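Local coordinates for cleavage stimulation factor 77 (Encephalitozoon cuniculi, PDB 2UY1), which probably binds mRNA and is thought to serve as a helical-repeat scaffold in pre-mRNA 3'-end processing, at residues Tyr45-Trp50 with Gly76-Tyr81; Arg300-Phe305 with Phe327-Ala332. All blocks are in the same frame, centred on the assembly; numbering follows the deposited sequence.

In the fold
From the N terminus, contact 1 comes first: 45-50, at the start of helix 47-60, meets 76-81, where helix 68-77 ends, and so closes a mostly helical loop of 25 residues. Contact 2 follows in series, neither enclosing the first nor crossing it. There 300-305, at the start of helix 302-312, packs on 327-332 in helix 319-333, closing a loop of 21 residues. The two lie on opposite sides of the chain's centre, their centres about 49 Å apart. Each ties together two helices that follow one another, as is usual in helical-repeat proteins.

Contact 1: Tyr45-Trp50 with Gly76-Tyr81; sequences YNLDLW and GQFENY
Phe78 and Trp50 form an edge-to-face pair that illustrates how the foot of a helical hairpin is packed: the edge of Phe78 meets the five-membered ring of Trp50, with centroids 4.8 Å apart and planes at 86°. Phe78 CE2 makes the approach, 3.4 Å from Trp50 CD1. CH-pi contacts extend this aromatic junction. Leu47 CD1 stands squarely over the face of Phe78, 3.9 Å from its centroid, while Gln77 CB lies over the six-membered ring of Trp50.

The amide of Gln77 adds a third mode. A bend in Gln77 at chi2 (84°) swings the carboxamide over Tyr45, almost parallel to the ring, with NE2 above its centre and 3.7 Å from Tyr45 CZ. The same NE2 donates to the backbone carbonyls of Lys42 and Ser44, and Trp50 NE1 also donates to Ser44 O. Purely apolar packing completes the set where the second methyl of Leu47, CD2, touches the edge of Tyr81 at CE2, 3.5 Å away; the phenol hydroxyl of Tyr81 is hydrogen-bonded to Tyr204 in helix 191-208.

Within 45-50, Asn46 caps helix 47-60: its OD1 takes the N-H of Asp48 at 3.2 Å, the donor standing well above the carbonyl plane. The chemistry implies a division of labour. Rings and methyls join the start of one helix to the exit from the other, whereas the polar groups of Gln77 and Trp50 converge on the backbone before Tyr45, which should fix how both groups are turned.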
loop_
_atom_site.group_PDB
_atom_site.type_symbol
_atom_site.label_atom_id
_atom_site.label_comp_id
_atom_site.label_asym_id
_atom_site.label_seq_id
_atom_site.Cartn_x
_atom_site.Cartn_y
_atom_site.Cartn_z
ATOM N N TYR A 45 30.271 -13.575 -24.105
ATOM C CA TYR A 45 30.723 -12.367 -23.443
ATOM C C TYR A 45 31.147 -12.664 -22.046
ATOM O O TYR A 45 31.203 -11.758 -21.241
ATOM C CB TYR A 45 29.671 -11.202 -23.498
ATOM C CG TYR A 45 29.499 -10.701 -24.918
ATOM C CD1 TYR A 45 30.280 -9.651 -25.393
ATOM C CD2 TYR A 45 28.631 -11.336 -25.808
ATOM C CE1 TYR A 45 30.171 -9.211 -26.694
ATOM C CE2 TYR A 45 28.526 -10.904 -27.129
ATOM C CZ TYR A 45 29.304 -9.818 -27.544
ATOM O OH TYR A 45 29.274 -9.333 -28.821
ATOM N N ASN A 46 31.417 -13.947 -21.778
ATOM C CA ASN A 46 31.882 -14.422 -20.477
ATOM C C ASN A 46 33.406 -14.391 -20.507
ATOM O O ASN A 46 34.021 -15.156 -21.234
ATOM C CB ASN A 46 31.309 -15.814 -20.220
ATOM C CG ASN A 46 31.874 -16.474 -18.975
ATOM O OD1 ASN A 46 32.483 -15.842 -18.174
ATOM N ND2 ASN A 46 31.596 -17.745 -18.809
ATOM N N LEU A 47 34.016 -13.487 -19.734
ATOM C CA LEU A 47 35.466 -13.399 -19.730
ATOM C C LEU A 47 36.200 -14.699 -19.266
ATOM O O LEU A 47 37.287 -14.964 -19.711
ATOM C CB LEU A 47 35.921 -12.087 -19.010
ATOM C CG LEU A 47 37.439 -11.725 -19.001
ATOM C CD1 LEU A 47 38.033 -11.324 -20.380
ATOM C CD2 LEU A 47 37.723 -10.618 -18.015
ATOM N N ASP A 48 35.628 -15.483 -18.348
ATOM C CA ASP A 48 36.223 -16.727 -17.913
ATOM C C ASP A 48 36.390 -17.680 -19.075
ATOM O O ASP A 48 37.310 -18.421 -19.103
ATOM C CB ASP A 48 35.389 -17.412 -16.807
ATOM C CG ASP A 48 35.224 -16.508 -15.561
ATOM O OD1 ASP A 48 35.989 -15.544 -15.433
ATOM O OD2 ASP A 48 34.305 -16.745 -14.766
ATOM N N LEU A 49 35.481 -17.656 -20.029
ATOM C CA LEU A 49 35.548 -18.631 -21.120
ATOM C C LEU A 49 36.672 -18.258 -22.071
ATOM O O LEU A 49 37.422 -19.138 -22.562
ATOM C CB LEU A 49 34.192 -18.761 -21.846
ATOM C CG LEU A 49 34.268 -19.750 -23.079
ATOM C CD1 LEU A 49 34.382 -21.213 -22.658
ATOM C CD2 LEU A 49 33.044 -19.556 -23.971
ATOM N N TRP A 50 36.838 -16.958 -22.288
ATOM C CA TRP A 50 37.894 -16.402 -23.140
ATOM C C TRP A 50 39.258 -16.543 -22.473
ATOM O O TRP A 50 40.239 -16.749 -23.176
ATOM C CB TRP A 50 37.641 -14.917 -23.463
ATOM C CG TRP A 50 36.633 -14.675 -24.600
ATOM C CD1 TRP A 50 35.234 -14.682 -24.508
ATOM C CD2 TRP A 50 36.939 -14.347 -25.938
ATOM N NE1 TRP A 50 34.696 -14.451 -25.761
ATOM C CE2 TRP A 50 35.708 -14.216 -26.646
ATOM C CE3 TRP A 50 38.149 -14.179 -26.649
ATOM C CZ2 TRP A 50 35.654 -13.913 -28.031
ATOM C CZ3 TRP A 50 38.084 -13.887 -27.990
ATOM C CH2 TRP A 50 36.837 -13.738 -28.670
ATOM N N GLY A 76 39.234 -7.244 -28.793
ATOM C CA GLY A 76 38.199 -6.883 -29.782
ATOM C C GLY A 76 36.805 -7.266 -29.311
ATOM O O GLY A 76 35.855 -6.587 -29.592
ATOM N N GLN A 77 36.658 -8.375 -28.616
ATOM C CA GLN A 77 35.389 -8.733 -28.038
ATOM C C GLN A 77 35.036 -7.819 -26.838
ATOM O O GLN A 77 33.895 -7.352 -26.711
ATOM C CB GLN A 77 35.414 -10.216 -27.614
ATOM C CG GLN A 77 34.063 -10.762 -27.071
ATOM C CD GLN A 77 33.153 -11.188 -28.178
ATOM O OE1 GLN A 77 33.318 -10.754 -29.303
ATOM N NE2 GLN A 77 32.254 -12.063 -27.897
ATOM N N PHE A 78 36.011 -7.604 -25.975
ATOM C CA PHE A 78 35.818 -6.931 -24.666
ATOM C C PHE A 78 36.317 -5.514 -24.839
ATOM O O PHE A 78 37.186 -5.063 -24.107
ATOM C CB PHE A 78 36.570 -7.707 -23.567
ATOM C CG PHE A 78 35.962 -9.083 -23.300
ATOM C CD1 PHE A 78 34.937 -9.238 -22.346
ATOM C CD2 PHE A 78 36.364 -10.199 -24.035
ATOM C CE1 PHE A 78 34.344 -10.445 -22.115
ATOM C CE2 PHE A 78 35.731 -11.433 -23.801
ATOM C CZ PHE A 78 34.732 -11.545 -22.887
ATOM N N GLU A 79 35.726 -4.820 -25.828
ATOM C CA GLU A 79 36.091 -3.448 -26.230
ATOM C C GLU A 79 35.698 -2.473 -25.123
ATOM O O GLU A 79 34.553 -2.493 -24.689
ATOM C CB GLU A 79 35.369 -3.041 -27.546
ATOM C CG GLU A 79 34.946 -4.198 -28.484
ATOM C CD GLU A 79 34.977 -3.804 -29.991
ATOM O OE1 GLU A 79 34.010 -3.103 -30.450
ATOM O OE2 GLU A 79 35.952 -4.202 -30.704
ATOM N N ASN A 80 36.608 -1.597 -24.685
ATOM C CA ASN A 80 36.247 -0.684 -23.569
ATOM C C ASN A 80 35.463 -1.381 -22.419
ATOM O O ASN A 80 34.548 -0.835 -21.823
ATOM C CB ASN A 80 35.530 0.607 -24.058
ATOM C CG ASN A 80 36.467 1.620 -24.753
ATOM O OD1 ASN A 80 37.355 1.253 -25.501
ATOM N ND2 ASN A 80 36.245 2.915 -24.494
ATOM N N TYR A 81 35.906 -2.591 -22.074
ATOM C CA TYR A 81 35.537 -3.309 -20.845
ATOM C C TYR A 81 36.232 -2.747 -19.616
ATOM O O TYR A 81 37.413 -2.343 -19.666
ATOM C CB TYR A 81 35.857 -4.776 -21.047
ATOM C CG TYR A 81 35.440 -5.732 -19.953
ATOM C CD1 TYR A 81 34.186 -5.661 -19.373
ATOM C CD2 TYR A 81 36.308 -6.743 -19.542
ATOM C CE1 TYR A 81 33.790 -6.546 -18.447
ATOM C CE2 TYR A 81 35.931 -7.639 -18.580
ATOM C CZ TYR A 81 34.676 -7.547 -18.044
ATOM O OH TYR A 81 34.299 -8.427 -17.086
#

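Contact 2: Arg300-Phe305 with Phe327-Ala332; sequences RGLELF and FIEYYA
The ring of Phe305 meets Glu329 at its edge, where OE2 lies near the ring plane, 3.9 Å from Phe305 CE2; the carboxylate itself is turned 40° from the ring. Leu302 O, one turn earlier in the same helix, also lies in the ring plane. Ile328 approaches obliquely, its CG2 3.7 Å from Phe305 CE2. Two further flat groups belong to 327-332 alone: Tyr330 CD2 is centred over one face of Tyr331, and Tyr331 CE1 lies at the edge of Tyr330.

Apolar contacts complete the interface. CD2 of Leu302 reaches both Ile328 CG2 and Ala332 CB at 4.2 Å, looser packing than that of the phenyl ring, and so spans one turn of the facing helix. A chi1 of 168° turns the Phe305 ring away from its own backbone N and across to Ile328. Glu329 folds back at chi2 (-74°), which draws its carboxylate alongside Phe305 rather than straight out from the helix. Its OE2 also forms a salt bridge with Arg306, next to Phe305, and the partly positive C-H edge of the ring may add a weak electrostatic attraction. A buried acid is thus paired within the helical hairpin.

Gly301, with positive phi, breaks from helical geometry after helix 282-300 and takes the N-cap position of helix 302-312, setting the turn from which Leu302 faces its partners. Helix 282-300 backs the interface: Leu297 touches Leu302 and Ile328, and Leu293 touches Phe305. Helix 337-349 meets Glu329 through Thr338 and Ile342. At the dimer interface, the hydroxyls of Tyr330 and Tyr331 bond to backbone carbonyls of Ile367 and Arg366 of the second subunit, whose Val397 packs on Ile328 and Ala332.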
loop_
_atom_site.group_PDB
_atom_site.type_symbol
_atom_site.label_atom_id
_atom_site.label_comp_id
_atom_site.label_asym_id
_atom_site.label_seq_id
_atom_site.Cartn_x
_atom_site.Cartn_y
_atom_site.Cartn_z
ATOM N N ARG A 300 -7.590 -4.680 -32.842
ATOM C CA ARG A 300 -8.829 -4.814 -33.626
ATOM C C ARG A 300 -10.022 -4.101 -32.956
ATOM O O ARG A 300 -11.111 -4.009 -33.548
ATOM C CB ARG A 300 -9.128 -6.297 -33.903
ATOM C CG ARG A 300 -8.068 -6.937 -34.889
ATOM C CD ARG A 300 -8.308 -8.376 -35.118
ATOM N NE ARG A 300 -7.065 -8.922 -35.577
ATOM C CZ ARG A 300 -6.419 -9.900 -34.964
ATOM N NH1 ARG A 300 -6.956 -10.510 -33.910
ATOM N NH2 ARG A 300 -5.266 -10.305 -35.464
ATOM N N GLY A 301 -9.815 -3.596 -31.736
ATOM C CA GLY A 301 -10.868 -2.831 -31.062
ATOM C C GLY A 301 -11.840 -3.627 -30.245
ATOM O O GLY A 301 -11.723 -4.844 -30.146
ATOM N N LEU A 302 -12.806 -2.902 -29.610
ATOM C CA LEU A 302 -13.837 -3.505 -28.735
ATOM C C LEU A 302 -14.699 -4.632 -29.267
ATOM O O LEU A 302 -15.084 -5.500 -28.536
ATOM C CB LEU A 302 -14.796 -2.429 -28.208
ATOM C CG LEU A 302 -14.199 -1.494 -27.180
ATOM C CD1 LEU A 302 -14.937 -0.156 -27.168
ATOM C CD2 LEU A 302 -14.073 -2.213 -25.751
ATOM N N GLU A 303 -15.056 -4.592 -30.536
ATOM C CA GLU A 303 -15.988 -5.552 -31.042
ATOM C C GLU A 303 -15.309 -6.935 -31.119
ATOM O O GLU A 303 -15.953 -7.937 -30.855
ATOM C CB GLU A 303 -16.445 -5.107 -32.418
ATOM C CG GLU A 303 -17.440 -3.883 -32.450
ATOM C CD GLU A 303 -18.035 -3.614 -33.886
ATOM O OE1 GLU A 303 -18.462 -4.575 -34.530
ATOM O OE2 GLU A 303 -18.039 -2.474 -34.411
ATOM N N LEU A 304 -14.028 -6.974 -31.514
ATOM C CA LEU A 304 -13.264 -8.232 -31.647
ATOM C C LEU A 304 -12.784 -8.668 -30.244
ATOM O O LEU A 304 -12.637 -9.861 -29.932
ATOM C CB LEU A 304 -12.075 -8.017 -32.621
ATOM C CG LEU A 304 -12.434 -8.137 -34.141
ATOM C CD1 LEU A 304 -13.077 -9.509 -34.433
ATOM C CD2 LEU A 304 -13.321 -7.010 -34.584
ATOM N N PHE A 305 -12.548 -7.681 -29.398
ATOM C CA PHE A 305 -12.339 -7.941 -27.929
ATOM C C PHE A 305 -13.510 -8.754 -27.312
ATOM O O PHE A 305 -13.303 -9.771 -26.627
ATOM C CB PHE A 305 -12.156 -6.598 -27.259
ATOM C CG PHE A 305 -12.211 -6.627 -25.752
ATOM C CD1 PHE A 305 -11.151 -7.148 -25.012
ATOM C CD2 PHE A 305 -13.303 -6.089 -25.083
ATOM C CE1 PHE A 305 -11.212 -7.122 -23.602
ATOM C CE2 PHE A 305 -13.362 -6.099 -23.719
ATOM C CZ PHE A 305 -12.286 -6.619 -22.986
ATOM N N PHE A 327 -14.351 -3.824 -16.187
ATOM C CA PHE A 327 -13.577 -2.547 -16.231
ATOM C C PHE A 327 -13.294 -1.920 -17.639
ATOM O O PHE A 327 -13.274 -0.724 -17.834
ATOM C CB PHE A 327 -12.218 -2.807 -15.557
ATOM C CG PHE A 327 -12.286 -3.050 -14.035
ATOM C CD1 PHE A 327 -13.429 -2.713 -13.275
ATOM C CD2 PHE A 327 -11.136 -3.491 -13.351
ATOM C CE1 PHE A 327 -13.473 -2.938 -11.815
ATOM C CE2 PHE A 327 -11.159 -3.664 -11.966
ATOM C CZ PHE A 327 -12.371 -3.385 -11.194
ATOM N N ILE A 328 -12.861 -2.746 -18.575
ATOM C CA ILE A 328 -12.437 -2.292 -19.851
ATOM C C ILE A 328 -13.716 -1.710 -20.498
ATOM O O ILE A 328 -13.655 -0.637 -21.022
ATOM C CB ILE A 328 -11.956 -3.439 -20.718
ATOM C CG1 ILE A 328 -10.606 -3.961 -20.228
ATOM C CG2 ILE A 328 -11.996 -3.031 -22.240
ATOM C CD1 ILE A 328 -9.499 -2.931 -20.084
ATOM N N GLU A 329 -14.862 -2.337 -20.301
ATOM C CA GLU A 329 -16.129 -1.809 -20.888
ATOM C C GLU A 329 -16.610 -0.565 -20.209
ATOM O O GLU A 329 -16.969 0.391 -20.856
ATOM C CB GLU A 329 -17.254 -2.890 -20.809
ATOM C CG GLU A 329 -17.034 -4.112 -21.721
ATOM C CD GLU A 329 -17.286 -3.854 -23.226
ATOM O OE1 GLU A 329 -17.765 -2.810 -23.578
ATOM O OE2 GLU A 329 -16.945 -4.724 -24.069
ATOM N N TYR A 330 -16.583 -0.526 -18.885
ATOM C CA TYR A 330 -16.919 0.756 -18.277
ATOM C C TYR A 330 -16.076 1.967 -18.757
ATOM O O TYR A 330 -16.605 3.066 -19.105
ATOM C CB TYR A 330 -16.845 0.660 -16.746
ATOM C CG TYR A 330 -17.311 1.986 -16.172
ATOM C CD1 TYR A 330 -18.641 2.391 -16.319
ATOM C CD2 TYR A 330 -16.420 2.831 -15.511
ATOM C CE1 TYR A 330 -19.067 3.675 -15.834
ATOM C CE2 TYR A 330 -16.845 4.104 -15.025
ATOM C CZ TYR A 330 -18.143 4.497 -15.209
ATOM O OH TYR A 330 -18.511 5.691 -14.673
ATOM N N TYR A 331 -14.761 1.807 -18.685
ATOM C CA TYR A 331 -13.831 2.925 -18.925
ATOM C C TYR A 331 -13.706 3.295 -20.366
ATOM O O TYR A 331 -13.401 4.447 -20.667
ATOM C CB TYR A 331 -12.464 2.641 -18.254
ATOM C CG TYR A 331 -12.672 2.758 -16.721
ATOM C CD1 TYR A 331 -12.847 4.014 -16.124
ATOM C CD2 TYR A 331 -12.803 1.626 -15.915
ATOM C CE1 TYR A 331 -13.099 4.164 -14.713
ATOM C CE2 TYR A 331 -13.041 1.752 -14.453
ATOM C CZ TYR A 331 -13.185 3.052 -13.891
ATOM O OH TYR A 331 -13.465 3.217 -12.503
ATOM N N ALA A 332 -13.931 2.317 -21.242
ATOM C CA ALA A 332 -13.859 2.497 -22.681
ATOM C C ALA A 332 -15.123 3.076 -23.370
ATOM O O ALA A 332 -14.984 3.948 -24.255
ATOM C CB ALA A 332 -13.288 1.160 -23.412
#